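Local coordinates for protein Non-heme chloroperoxidase CPO-A1 (Streptomyces aureofaciens, PDB 1A8Q) that probably acts as a chlorinating enzyme in 7-chlorotetracycline biosynthesis and can also brominate, working as a non-haem peroxidase of the alpha/beta hydrolase superfamily, at residues Arg55-His59 with Met185-Ile189; Arg113-Ser119 with Ile213-His219; Val147-Arg151 with Ile189-Val193; Leu244-Glu248 with Lys263-Asp267. All coordinates share one frame; numbering follows the deposited sequence.

Contact 1. Residues Arg55-His59 with Met185-Ile189; sequences RGHGH and MAQTI
Gln-187 lays the aliphatic part of its side chain over one face of the His-57 ring, its CG 4.0 Å from the centroid of that ring and displaced toward the rim. The two side chains run alongside each other in the same direction, yet their flat groups do not stack, since amide and imidazole planes are 72° apart. With CG opposite the backbone N (chi1 -179°) and the chain extended beyond it, Gln-187 carries its amide to the NE2 end of the ring, where OE1 lies 3.0 Å from NE2 of His-57. Glutamine suits the place because one methylene can cover the ring face while the amide oxygen still comes near NE2, from above the ring plane. The ring's rotation is fixed by His-57 ND1, which donates to Arg-55 O at 2.8 Å within the imidazole plane. In this alpha/beta hydrolase, residues 55-59 follow core strand 48-52, whereas 185-189 join two helices of the cap, so the contact ties core to cap. The backbones meet where Thr-188 N donates to Gly-56 O (3.0 Å, 162°). Gly-56 and Gly-58 both have positive phi, which glycine adopts readily, and the small Ala-186 brings its CB to 3.7 Å from Gly-58 O. Thr-188 turns OG1 to the N-cap role, binding Gly-191 N, and also bonds Tyr-67 OH.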
loop_
_atom_site.group_PDB
_atom_site.type_symbol
_atom_site.label_atom_id
_atom_site.label_comp_id
_atom_site.label_asym_id
_atom_site.label_seq_id
_atom_site.Cartn_x
_atom_site.Cartn_y
_atom_site.Cartn_z
ATOM N N ARG A 55 8.368 -9.216 0.166
ATOM C CA ARG A 55 8.773 -10.641 0.171
ATOM C C ARG A 55 7.601 -11.467 -0.299
ATOM O O ARG A 55 6.438 -11.265 0.003
ATOM C CB ARG A 55 9.213 -11.060 1.586
ATOM C CG ARG A 55 8.047 -10.952 2.576
ATOM C CD ARG A 55 8.585 -10.911 4.002
ATOM N NE ARG A 55 9.251 -12.118 4.436
ATOM C CZ ARG A 55 10.534 -12.292 4.742
ATOM N NH1 ARG A 55 11.502 -11.411 4.708
ATOM N NH2 ARG A 55 10.906 -13.519 5.136
ATOM N N GLY A 56 7.916 -12.509 -1.161
ATOM C CA GLY A 56 6.800 -13.324 -1.643
ATOM C C GLY A 56 5.877 -12.711 -2.679
ATOM O O GLY A 56 4.835 -13.279 -2.986
ATOM N N HIS A 57 6.254 -11.575 -3.294
ATOM C CA HIS A 57 5.440 -10.922 -4.300
ATOM C C HIS A 57 6.400 -10.558 -5.462
ATOM O O HIS A 57 7.605 -10.409 -5.221
ATOM C CB HIS A 57 4.816 -9.607 -3.757
ATOM C CG HIS A 57 3.828 -9.772 -2.622
ATOM N ND1 HIS A 57 4.168 -10.234 -1.365
ATOM C CD2 HIS A 57 2.505 -9.503 -2.603
ATOM C CE1 HIS A 57 3.090 -10.295 -0.611
ATOM N NE2 HIS A 57 2.057 -9.877 -1.343
ATOM N N GLY A 58 5.812 -10.408 -6.620
ATOM C CA GLY A 58 6.600 -9.937 -7.778
ATOM C C GLY A 58 7.816 -10.806 -8.015
ATOM O O GLY A 58 7.673 -12.029 -8.174
ATOM N N HIS A 59 8.996 -10.204 -8.063
ATOM C CA HIS A 59 10.241 -10.903 -8.311
ATOM C C HIS A 59 11.082 -11.041 -7.053
ATOM O O HIS A 59 12.270 -11.402 -7.149
ATOM C CB HIS A 59 11.115 -10.138 -9.329
ATOM C CG HIS A 59 10.543 -10.201 -10.714
ATOM N ND1 HIS A 59 10.390 -11.335 -11.446
ATOM C CD2 HIS A 59 10.116 -9.161 -11.475
ATOM C CE1 HIS A 59 9.844 -11.045 -12.624
ATOM N NE2 HIS A 59 9.692 -9.732 -12.647
ATOM N N MET A 185 -0.647 -13.143 -9.852
ATOM C CA MET A 185 -0.192 -14.526 -10.096
ATOM C C MET A 185 1.230 -14.673 -9.647
ATOM O O MET A 185 1.732 -15.806 -9.490
ATOM C CB MET A 185 -0.356 -14.864 -11.594
ATOM C CG MET A 185 -1.843 -15.015 -11.953
ATOM S SD MET A 185 -2.635 -16.397 -11.065
ATOM C CE MET A 185 -1.754 -17.725 -11.904
ATOM N N ALA A 186 1.994 -13.605 -9.373
ATOM C CA ALA A 186 3.354 -13.720 -8.907
ATOM C C ALA A 186 3.418 -13.803 -7.379
ATOM O O ALA A 186 4.541 -13.981 -6.876
ATOM C CB ALA A 186 4.190 -12.504 -9.342
ATOM N N GLN A 187 2.274 -13.705 -6.705
ATOM C CA GLN A 187 2.370 -13.781 -5.231
ATOM C C GLN A 187 2.321 -15.251 -4.749
ATOM O O GLN A 187 1.510 -15.993 -5.297
ATOM C CB GLN A 187 1.156 -13.051 -4.696
ATOM C CG GLN A 187 1.083 -12.984 -3.155
ATOM C CD GLN A 187 -0.260 -12.489 -2.672
ATOM O OE1 GLN A 187 -0.365 -11.498 -1.865
ATOM N NE2 GLN A 187 -1.321 -13.133 -3.056
ATOM N N THR A 188 3.066 -15.550 -3.692
ATOM C CA THR A 188 2.949 -16.938 -3.185
ATOM C C THR A 188 1.561 -17.146 -2.636
ATOM O O THR A 188 0.867 -16.251 -2.116
ATOM C CB THR A 188 3.954 -17.238 -2.071
ATOM O OG1 THR A 188 3.654 -16.337 -0.985
ATOM C CG2 THR A 188 5.378 -17.021 -2.549
ATOM N N ILE A 189 1.105 -18.426 -2.584
ATOM C CA ILE A 189 -0.235 -18.664 -2.022
ATOM C C ILE A 189 -0.238 -18.408 -0.513
ATOM O O ILE A 189 -1.227 -17.851 -0.033
ATOM C CB ILE A 189 -0.709 -20.117 -2.314
ATOM C CG1 ILE A 189 -2.208 -20.219 -2.002
ATOM C CG2 ILE A 189 0.199 -21.092 -1.570
ATOM C CD1 ILE A 189 -2.834 -21.545 -2.486
HETATM O O HOH W 1 6.444 -15.156 -5.055
#

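Contact 2. Residues Arg113-Ser119 with Ile213-His219; sequences RSAVLLS and IPTLVVH
Leu-118 presses its CD1 against CG1 of Val-218 at 3.7 Å, the two side chains crossing at a slant. A first torsion of 175° carries CG of Leu-118 away from the backbone N, and the second then swings CD1 toward the neighbouring strand. On the same face of the sheet Val-116 CG1 approaches Leu-216 CD2 at 4.3 Å, and helix 260-272 covers this pair with Phe-271. The other face carries Ala-115, Leu-117, Thr-215 and Val-217; there the small CB of Ala-115 receives CD1 of Ile-213 at 4.0 Å. Valine and leucine suit these buried faces, the beta-branched valines favouring the extended backbone. Between the strands, 10° from parallel, Ala-115, Leu-117 and Ser-119 donate their N-H groups to the carbonyls of Pro-214, Leu-216 and Val-218, while Ala-115 O and Leu-117 O accept from Leu-216 N and Val-218 N. Val-116 and Leu-118 bond instead to strand 88-93. Thr-215 OG1 donates to Ile-213 O (3.1 Å), tying down the turn that leads into its strand. At the far end the His-219 ring lies with one face on CA of Ser-119, 3.6 Å from the ring centroid, a CH-pi contact; NE2 of the histidine is bonded to Val-226 O. Ser-119 itself touches Asp-223 of the catalytic triad. This is the parallel core of the alpha/beta hydrolase fold, in which the triad residues sit beyond the C-terminal ends of the strands, the acid following strand 215-220.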
loop_
_atom_site.group_PDB
_atom_site.type_symbol
_atom_site.label_atom_id
_atom_site.label_comp_id
_atom_site.label_asym_id
_atom_site.label_seq_id
_atom_site.Cartn_x
_atom_site.Cartn_y
_atom_site.Cartn_z
ATOM N N ARG A 113 11.354 12.448 5.393
ATOM C CA ARG A 113 10.857 13.815 5.271
ATOM C C ARG A 113 9.361 13.857 5.479
ATOM O O ARG A 113 8.842 14.764 6.163
ATOM C CB ARG A 113 11.173 14.359 3.867
ATOM C CG ARG A 113 10.595 15.783 3.729
ATOM C CD ARG A 113 11.243 16.353 2.473
ATOM N NE ARG A 113 11.231 17.782 2.433
ATOM C CZ ARG A 113 12.098 18.564 1.808
ATOM N NH1 ARG A 113 13.138 18.087 1.146
ATOM N NH2 ARG A 113 11.877 19.869 1.936
ATOM N N SER A 114 8.616 12.957 4.828
ATOM C CA SER A 114 7.163 13.024 4.853
ATOM C C SER A 114 6.579 11.650 4.426
ATOM O O SER A 114 7.359 10.784 4.049
ATOM C CB SER A 114 6.610 14.118 3.934
ATOM O OG SER A 114 7.178 13.927 2.612
ATOM N N ALA A 115 5.269 11.528 4.526
ATOM C CA ALA A 115 4.610 10.243 4.244
ATOM C C ALA A 115 3.252 10.463 3.625
ATOM O O ALA A 115 2.583 11.479 3.800
ATOM C CB ALA A 115 4.382 9.470 5.549
ATOM N N VAL A 116 2.860 9.492 2.765
ATOM C CA VAL A 116 1.560 9.574 2.113
ATOM C C VAL A 116 0.866 8.229 2.340
ATOM O O VAL A 116 1.479 7.210 2.019
ATOM C CB VAL A 116 1.680 9.775 0.583
ATOM C CG1 VAL A 116 0.310 9.794 -0.068
ATOM C CG2 VAL A 116 2.438 11.093 0.298
ATOM N N LEU A 117 -0.373 8.255 2.794
ATOM C CA LEU A 117 -1.127 7.017 3.029
ATOM C C LEU A 117 -2.276 7.038 2.054
ATOM O O LEU A 117 -3.225 7.803 2.192
ATOM C CB LEU A 117 -1.654 7.006 4.481
ATOM C CG LEU A 117 -0.629 6.759 5.585
ATOM C CD1 LEU A 117 -1.413 6.854 6.913
ATOM C CD2 LEU A 117 0.029 5.396 5.563
ATOM N N LEU A 118 -2.200 6.214 0.995
ATOM C CA LEU A 118 -3.281 6.174 0.009
ATOM C C LEU A 118 -4.156 4.965 0.232
ATOM O O LEU A 118 -3.654 3.811 0.154
ATOM C CB LEU A 118 -2.587 6.029 -1.397
ATOM C CG LEU A 118 -3.559 5.838 -2.568
ATOM C CD1 LEU A 118 -4.466 7.028 -2.813
ATOM C CD2 LEU A 118 -2.779 5.583 -3.882
ATOM N N SER A 119 -5.420 5.181 0.537
ATOM C CA SER A 119 -6.417 4.110 0.730
ATOM C C SER A 119 -5.839 3.049 1.647
ATOM O O SER A 119 -5.909 1.846 1.329
ATOM C CB SER A 119 -6.766 3.488 -0.633
ATOM O OG SER A 119 -7.081 4.544 -1.588
ATOM N N ILE A 213 6.230 13.741 11.146
ATOM C CA ILE A 213 6.559 14.295 9.825
ATOM C C ILE A 213 5.267 14.621 9.116
ATOM O O ILE A 213 4.235 14.031 9.436
ATOM C CB ILE A 213 7.331 13.256 8.974
ATOM C CG1 ILE A 213 6.551 11.935 8.886
ATOM C CG2 ILE A 213 8.731 13.040 9.556
ATOM C CD1 ILE A 213 7.264 10.909 8.002
ATOM N N PRO A 214 5.240 15.538 8.148
ATOM C CA PRO A 214 4.034 15.894 7.435
ATOM C C PRO A 214 3.472 14.611 6.791
ATOM O O PRO A 214 4.293 13.897 6.228
ATOM C CB PRO A 214 4.476 16.887 6.364
ATOM C CG PRO A 214 5.802 17.364 6.797
ATOM C CD PRO A 214 6.403 16.363 7.753
ATOM N N THR A 215 2.174 14.451 6.821
ATOM C CA THR A 215 1.582 13.224 6.315
ATOM C C THR A 215 0.325 13.587 5.563
ATOM O O THR A 215 -0.490 14.387 6.045
ATOM C CB THR A 215 1.220 12.267 7.483
ATOM O OG1 THR A 215 2.420 11.889 8.178
ATOM C CG2 THR A 215 0.531 11.042 6.879
ATOM N N LEU A 216 0.178 13.086 4.348
ATOM C CA LEU A 216 -1.015 13.258 3.567
ATOM C C LEU A 216 -1.786 11.941 3.531
ATOM O O LEU A 216 -1.185 10.920 3.197
ATOM C CB LEU A 216 -0.624 13.604 2.115
ATOM C CG LEU A 216 -1.773 13.681 1.119
ATOM C CD1 LEU A 216 -2.783 14.777 1.383
ATOM C CD2 LEU A 216 -1.178 13.869 -0.295
ATOM N N VAL A 217 -3.050 11.990 3.843
ATOM C CA VAL A 217 -3.903 10.795 3.804
ATOM C C VAL A 217 -4.891 11.007 2.683
ATOM O O VAL A 217 -5.607 12.023 2.630
ATOM C CB VAL A 217 -4.644 10.615 5.155
ATOM C CG1 VAL A 217 -5.534 9.375 5.047
ATOM C CG2 VAL A 217 -3.626 10.456 6.283
ATOM N N VAL A 218 -4.893 10.147 1.638
ATOM C CA VAL A 218 -5.832 10.249 0.528
ATOM C C VAL A 218 -6.738 9.015 0.538
ATOM O O VAL A 218 -6.172 7.948 0.762
ATOM C CB VAL A 218 -5.075 10.267 -0.834
ATOM C CG1 VAL A 218 -6.031 10.259 -2.019
ATOM C CG2 VAL A 218 -4.205 11.533 -0.881
ATOM N N HIS A 219 -8.050 9.129 0.326
ATOM C CA HIS A 219 -8.856 7.911 0.363
ATOM C C HIS A 219 -10.107 8.160 -0.450
ATOM O O HIS A 219 -10.667 9.278 -0.384
ATOM C CB HIS A 219 -9.241 7.625 1.831
ATOM C CG HIS A 219 -9.408 6.180 2.189
ATOM N ND1 HIS A 219 -8.549 5.557 3.007
ATOM C CD2 HIS A 219 -10.340 5.276 1.796
ATOM C CE1 HIS A 219 -8.890 4.269 3.154
ATOM N NE2 HIS A 219 -9.971 4.090 2.422
HETATM O O HOH W 2 -5.815 6.197 3.751
#

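Contact 3. Residues Val147-Arg151 with Ile189-Val193; sequences VLTER and IEGGV
Val-147 points its CG1 into the side of helix 189-201, reaching Val-193 CG1 at 3.7 Å and Ile-189 CG1 at 3.9 Å. It slides past Ile-189 in the opposite direction and meets Val-193 at a slant. Leu-148 comes in nearly at right angles to both partners: its CG rests 3.8 Å from Val-193 CG1, and its CD2 lies 4.2 Å from Ile-189 CD1. CG1 of Val-193 therefore touches both Val-147 and Leu-148, placed there by a first torsion (chi1 -59°) that sets it opposite the carbonyl carbon. Both segments belong to the helical cap of the alpha/beta hydrolase fold, inserted between core strands 112-118 and 215-220. Their local axes pass 10.4 Å apart at 129°. Valine, leucine and isoleucine fill the space between them by van der Waals contact, with no hydrogen bond across. Ile-189 and Val-193 stand one turn apart, joined by the helical bond from Val-193 N to Ile-189 O. Gly-192 CA faces Val-147 CG1 at 4.4 Å, a spacing that fits a residue with no side chain, and its carbonyl accepts from Trp-28 NE1. Further along helix 137-162, Phe-154 and Trp-155 pack against Val-147, while Arg-151 brings its CD near Ile-189 CG1 and also touches Met-185.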
loop_
_atom_site.group_PDB
_atom_site.type_symbol
_atom_site.label_atom_id
_atom_site.label_comp_id
_atom_site.label_asym_id
_atom_site.label_seq_id
_atom_site.Cartn_x
_atom_site.Cartn_y
_atom_site.Cartn_z
ATOM N N VAL A 147 -8.710 -17.410 -1.881
ATOM C CA VAL A 147 -7.346 -17.712 -2.327
ATOM C C VAL A 147 -7.097 -19.222 -2.278
ATOM O O VAL A 147 -6.423 -19.782 -3.143
ATOM C CB VAL A 147 -6.322 -17.001 -1.430
ATOM C CG1 VAL A 147 -4.890 -17.418 -1.713
ATOM C CG2 VAL A 147 -6.494 -15.474 -1.572
ATOM N N LEU A 148 -7.604 -19.876 -1.224
ATOM C CA LEU A 148 -7.363 -21.330 -1.114
ATOM C C LEU A 148 -8.230 -22.166 -2.006
ATOM O O LEU A 148 -7.804 -23.333 -2.286
ATOM C CB LEU A 148 -7.584 -21.763 0.358
ATOM C CG LEU A 148 -6.478 -21.226 1.285
ATOM C CD1 LEU A 148 -6.878 -21.432 2.740
ATOM C CD2 LEU A 148 -5.115 -21.833 1.000
ATOM N N THR A 149 -9.365 -21.705 -2.464
ATOM C CA THR A 149 -10.241 -22.487 -3.335
ATOM C C THR A 149 -9.707 -22.520 -4.760
ATOM O O THR A 149 -9.513 -23.610 -5.322
ATOM C CB THR A 149 -11.643 -21.877 -3.346
ATOM O OG1 THR A 149 -12.180 -21.993 -2.009
ATOM C CG2 THR A 149 -12.571 -22.579 -4.321
ATOM N N GLU A 150 -9.435 -21.348 -5.296
ATOM C CA GLU A 150 -8.851 -21.311 -6.681
ATOM C C GLU A 150 -8.369 -19.851 -6.832
ATOM O O GLU A 150 -9.172 -18.991 -7.210
ATOM C CB GLU A 150 -9.882 -21.697 -7.709
ATOM C CG GLU A 150 -9.206 -22.262 -8.993
ATOM C CD GLU A 150 -8.411 -21.168 -9.721
ATOM O OE1 GLU A 150 -9.034 -20.453 -10.492
ATOM O OE2 GLU A 150 -7.205 -21.046 -9.456
ATOM N N ARG A 151 -7.113 -19.623 -6.517
ATOM C CA ARG A 151 -6.618 -18.217 -6.530
ATOM C C ARG A 151 -6.724 -17.494 -7.851
ATOM O O ARG A 151 -6.876 -16.270 -7.834
ATOM C CB ARG A 151 -5.180 -18.265 -5.992
ATOM C CG ARG A 151 -4.119 -18.917 -6.869
ATOM C CD ARG A 151 -2.721 -19.006 -6.238
ATOM N NE ARG A 151 -1.809 -19.753 -7.139
ATOM C CZ ARG A 151 -0.877 -19.249 -7.940
ATOM N NH1 ARG A 151 -0.608 -17.946 -7.975
ATOM N NH2 ARG A 151 -0.114 -20.002 -8.752
ATOM N N ILE A 189 1.105 -18.426 -2.584
ATOM C CA ILE A 189 -0.235 -18.664 -2.022
ATOM C C ILE A 189 -0.238 -18.408 -0.513
ATOM O O ILE A 189 -1.227 -17.851 -0.033
ATOM C CB ILE A 189 -0.709 -20.117 -2.314
ATOM C CG1 ILE A 189 -2.208 -20.219 -2.002
ATOM C CG2 ILE A 189 0.199 -21.092 -1.570
ATOM C CD1 ILE A 189 -2.834 -21.545 -2.486
ATOM N N GLU A 190 0.888 -18.606 0.162
ATOM C CA GLU A 190 0.961 -18.399 1.615
ATOM C C GLU A 190 0.953 -16.895 1.883
ATOM O O GLU A 190 0.308 -16.467 2.840
ATOM C CB GLU A 190 2.227 -19.047 2.153
ATOM C CG GLU A 190 2.387 -18.953 3.681
ATOM C CD GLU A 190 1.324 -19.622 4.492
ATOM O OE1 GLU A 190 0.333 -20.198 3.981
ATOM O OE2 GLU A 190 1.417 -19.486 5.748
ATOM N N GLY A 191 1.613 -16.125 1.025
ATOM C CA GLY A 191 1.547 -14.651 1.235
ATOM C C GLY A 191 0.128 -14.161 0.976
ATOM O O GLY A 191 -0.370 -13.219 1.644
ATOM N N GLY A 192 -0.566 -14.762 0.021
ATOM C CA GLY A 192 -1.951 -14.453 -0.288
ATOM C C GLY A 192 -2.824 -14.542 0.968
ATOM O O GLY A 192 -3.491 -13.577 1.378
ATOM N N VAL A 193 -2.762 -15.690 1.634
ATOM C CA VAL A 193 -3.591 -15.864 2.849
ATOM C C VAL A 193 -3.031 -15.235 4.100
ATOM O O VAL A 193 -3.791 -14.567 4.839
ATOM C CB VAL A 193 -3.785 -17.390 3.120
ATOM C CG1 VAL A 193 -4.456 -18.049 1.914
ATOM C CG2 VAL A 193 -2.499 -18.082 3.465
#

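Contact 4. Residues Leu244-Glu248 with Lys263-Asp267; sequences LKVYE and KFNRD
Tyr-247 and Lys-245, two residues apart on one strand, reach the same carboxylate, that of Asp-267, whose two oxygens serve two donors. The hydrogen bond is the shorter link: Tyr-247 OH donates to Asp-267 OD2 at 2.6 Å, meeting it on the anti side and 23° out of the carboxylate plane, with the phenol ring turned 58° against that plane. The salt bridge runs from Lys-245 NZ to Asp-267 OD1 (3.1 Å) and is weak as a hydrogen bond; the extended lysine also has a long, weak ion pair with Glu-270. Two such donors would probably favour the charged form of the aspartate. A water bridges this end, accepting from Lys-245 NZ and donating to Asp-267 O. A second group of interactions involves the tyrosine ring face. Lys-263, extended from CA onward (chi1 179°), stretches across the ring so that CE stands 3.6 Å from the Tyr-247 centroid, over its centre, a CH-pi contact, and NZ makes a cation-pi contact at 4.3 Å. Two waters then join that NZ to the backbone of Glu-248. Lysine fits here by combining an aliphatic stem with a charged end near solvent, and tyrosine by pairing a broad face with a hydroxyl that reaches the helix. Apolar packing is slighter, Tyr-247 CE2 lying 4.3 Å from Phe-264 CB. Separately, the hydroxyl comes to the edge of the phenylalanine ring. The helix segment runs nearly antiparallel to the strand, placing helix 260-272 over the outermost strand 243-247, beside strand 215-220, where Val-218 touches Tyr-247.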
loop_
_atom_site.group_PDB
_atom_site.type_symbol
_atom_site.label_atom_id
_atom_site.label_comp_id
_atom_site.label_asym_id
_atom_site.label_seq_id
_atom_site.Cartn_x
_atom_site.Cartn_y
_atom_site.Cartn_z
ATOM N N LEU A 244 -6.043 15.489 5.186
ATOM C CA LEU A 244 -6.862 14.442 4.565
ATOM C C LEU A 244 -7.452 14.960 3.266
ATOM O O LEU A 244 -7.906 16.112 3.194
ATOM C CB LEU A 244 -8.009 14.027 5.494
ATOM C CG LEU A 244 -9.113 13.146 4.918
ATOM C CD1 LEU A 244 -8.593 11.706 4.729
ATOM C CD2 LEU A 244 -10.313 13.068 5.871
ATOM N N LYS A 245 -7.398 14.178 2.169
ATOM C CA LYS A 245 -8.064 14.547 0.940
ATOM C C LYS A 245 -9.003 13.397 0.577
ATOM O O LYS A 245 -8.499 12.287 0.315
ATOM C CB LYS A 245 -7.084 14.826 -0.218
ATOM C CG LYS A 245 -6.275 16.107 -0.040
ATOM C CD LYS A 245 -5.387 16.431 -1.255
ATOM C CE LYS A 245 -4.922 17.891 -1.094
ATOM N NZ LYS A 245 -4.404 18.423 -2.383
ATOM N N VAL A 246 -10.298 13.606 0.631
ATOM C CA VAL A 246 -11.282 12.605 0.253
ATOM C C VAL A 246 -11.504 12.674 -1.260
ATOM O O VAL A 246 -11.773 13.743 -1.799
ATOM C CB VAL A 246 -12.613 12.779 0.983
ATOM C CG1 VAL A 246 -13.678 11.801 0.485
ATOM C CG2 VAL A 246 -12.277 12.640 2.474
ATOM N N TYR A 247 -11.377 11.517 -1.920
ATOM C CA TYR A 247 -11.627 11.506 -3.379
ATOM C C TYR A 247 -13.038 11.012 -3.592
ATOM O O TYR A 247 -13.323 9.805 -3.499
ATOM C CB TYR A 247 -10.604 10.618 -4.098
ATOM C CG TYR A 247 -9.265 11.238 -4.405
ATOM C CD1 TYR A 247 -8.742 12.322 -3.726
ATOM C CD2 TYR A 247 -8.453 10.666 -5.396
ATOM C CE1 TYR A 247 -7.486 12.852 -4.005
ATOM C CE2 TYR A 247 -7.197 11.130 -5.647
ATOM C CZ TYR A 247 -6.744 12.278 -5.031
ATOM O OH TYR A 247 -5.480 12.701 -5.288
ATOM N N GLU A 248 -13.976 11.912 -3.887
ATOM C CA GLU A 248 -15.371 11.521 -4.065
ATOM C C GLU A 248 -15.545 10.573 -5.241
ATOM O O GLU A 248 -15.085 10.817 -6.344
ATOM C CB GLU A 248 -16.250 12.798 -4.250
ATOM C CG GLU A 248 -16.275 13.604 -2.958
ATOM C CD GLU A 248 -17.397 14.624 -2.884
ATOM O OE1 GLU A 248 -18.053 14.905 -3.907
ATOM O OE2 GLU A 248 -17.601 15.150 -1.761
ATOM N N LYS A 263 -5.232 12.573 -11.076
ATOM C CA LYS A 263 -5.578 13.424 -9.915
ATOM C C LYS A 263 -4.616 13.126 -8.789
ATOM O O LYS A 263 -4.090 14.041 -8.123
ATOM C CB LYS A 263 -7.050 13.212 -9.573
ATOM C CG LYS A 263 -7.585 13.990 -8.378
ATOM C CD LYS A 263 -8.955 13.392 -8.011
ATOM C CE LYS A 263 -9.566 14.176 -6.856
ATOM N NZ LYS A 263 -11.051 13.920 -6.879
ATOM N N PHE A 264 -4.343 11.816 -8.503
ATOM C CA PHE A 264 -3.423 11.484 -7.432
ATOM C C PHE A 264 -2.033 11.967 -7.755
ATOM O O PHE A 264 -1.307 12.490 -6.911
ATOM C CB PHE A 264 -3.389 9.941 -7.169
ATOM C CG PHE A 264 -2.423 9.567 -6.084
ATOM C CD1 PHE A 264 -2.679 9.933 -4.746
ATOM C CD2 PHE A 264 -1.270 8.856 -6.351
ATOM C CE1 PHE A 264 -1.755 9.638 -3.770
ATOM C CE2 PHE A 264 -0.378 8.501 -5.358
ATOM C CZ PHE A 264 -0.625 8.890 -4.053
ATOM N N ASN A 265 -1.558 11.803 -9.008
ATOM C CA ASN A 265 -0.219 12.246 -9.333
ATOM C C ASN A 265 -0.084 13.771 -9.058
ATOM O O ASN A 265 0.965 14.190 -8.562
ATOM C CB ASN A 265 0.049 11.966 -10.819
ATOM C CG ASN A 265 0.281 10.493 -11.145
ATOM O OD1 ASN A 265 0.366 9.701 -10.209
ATOM N ND2 ASN A 265 0.406 10.199 -12.445
ATOM N N ARG A 266 -1.113 14.502 -9.404
ATOM C CA ARG A 266 -1.098 15.977 -9.200
ATOM C C ARG A 266 -1.013 16.306 -7.709
ATOM O O ARG A 266 -0.145 17.071 -7.269
ATOM C CB ARG A 266 -2.379 16.526 -9.795
ATOM C CG ARG A 266 -2.501 18.022 -10.040
ATOM C CD ARG A 266 -3.351 18.199 -11.310
ATOM N NE ARG A 266 -2.868 19.289 -12.161
ATOM C CZ ARG A 266 -3.638 20.283 -12.608
ATOM N NH1 ARG A 266 -4.936 20.356 -12.323
ATOM N NH2 ARG A 266 -3.110 21.240 -13.358
ATOM N N ASP A 267 -1.801 15.613 -6.893
ATOM C CA ASP A 267 -1.754 15.829 -5.443
ATOM C C ASP A 267 -0.429 15.435 -4.828
ATOM O O ASP A 267 0.069 16.028 -3.875
ATOM C CB ASP A 267 -2.898 15.124 -4.697
ATOM C CG ASP A 267 -4.212 15.837 -4.888
ATOM O OD1 ASP A 267 -4.192 17.082 -5.164
ATOM O OD2 ASP A 267 -5.302 15.245 -4.805
HETATM O O HOH W 3 -1.317 17.660 -2.172
HETATM O O HOH W 4 -13.169 14.492 -4.915
HETATM O O HOH W 5 -12.326 11.384 -7.068
#

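How the contacts relate
The contacts form two groups on opposite sides of the chain's centre. Contacts 2 and 4, with centres 11 Å apart, share the central sheet: strands 112-118, 215-220 and 243-247 lie side by side, and backbone bonds of Val-217 and His-219 to Lys-245 and Tyr-247 join them. Contacts 1 and 3, also 11 Å apart, share Ile-189 and belong to the cap and its seam with the core. Centres of contacts 2 and 3 are 30 Å apart, although contact 3 is nested within the loop that contact 2 closes. Contact 1 crosses contact 2 along the chain, and contact 4 follows the others. The cap is thus an excursion between two neighbouring core strands.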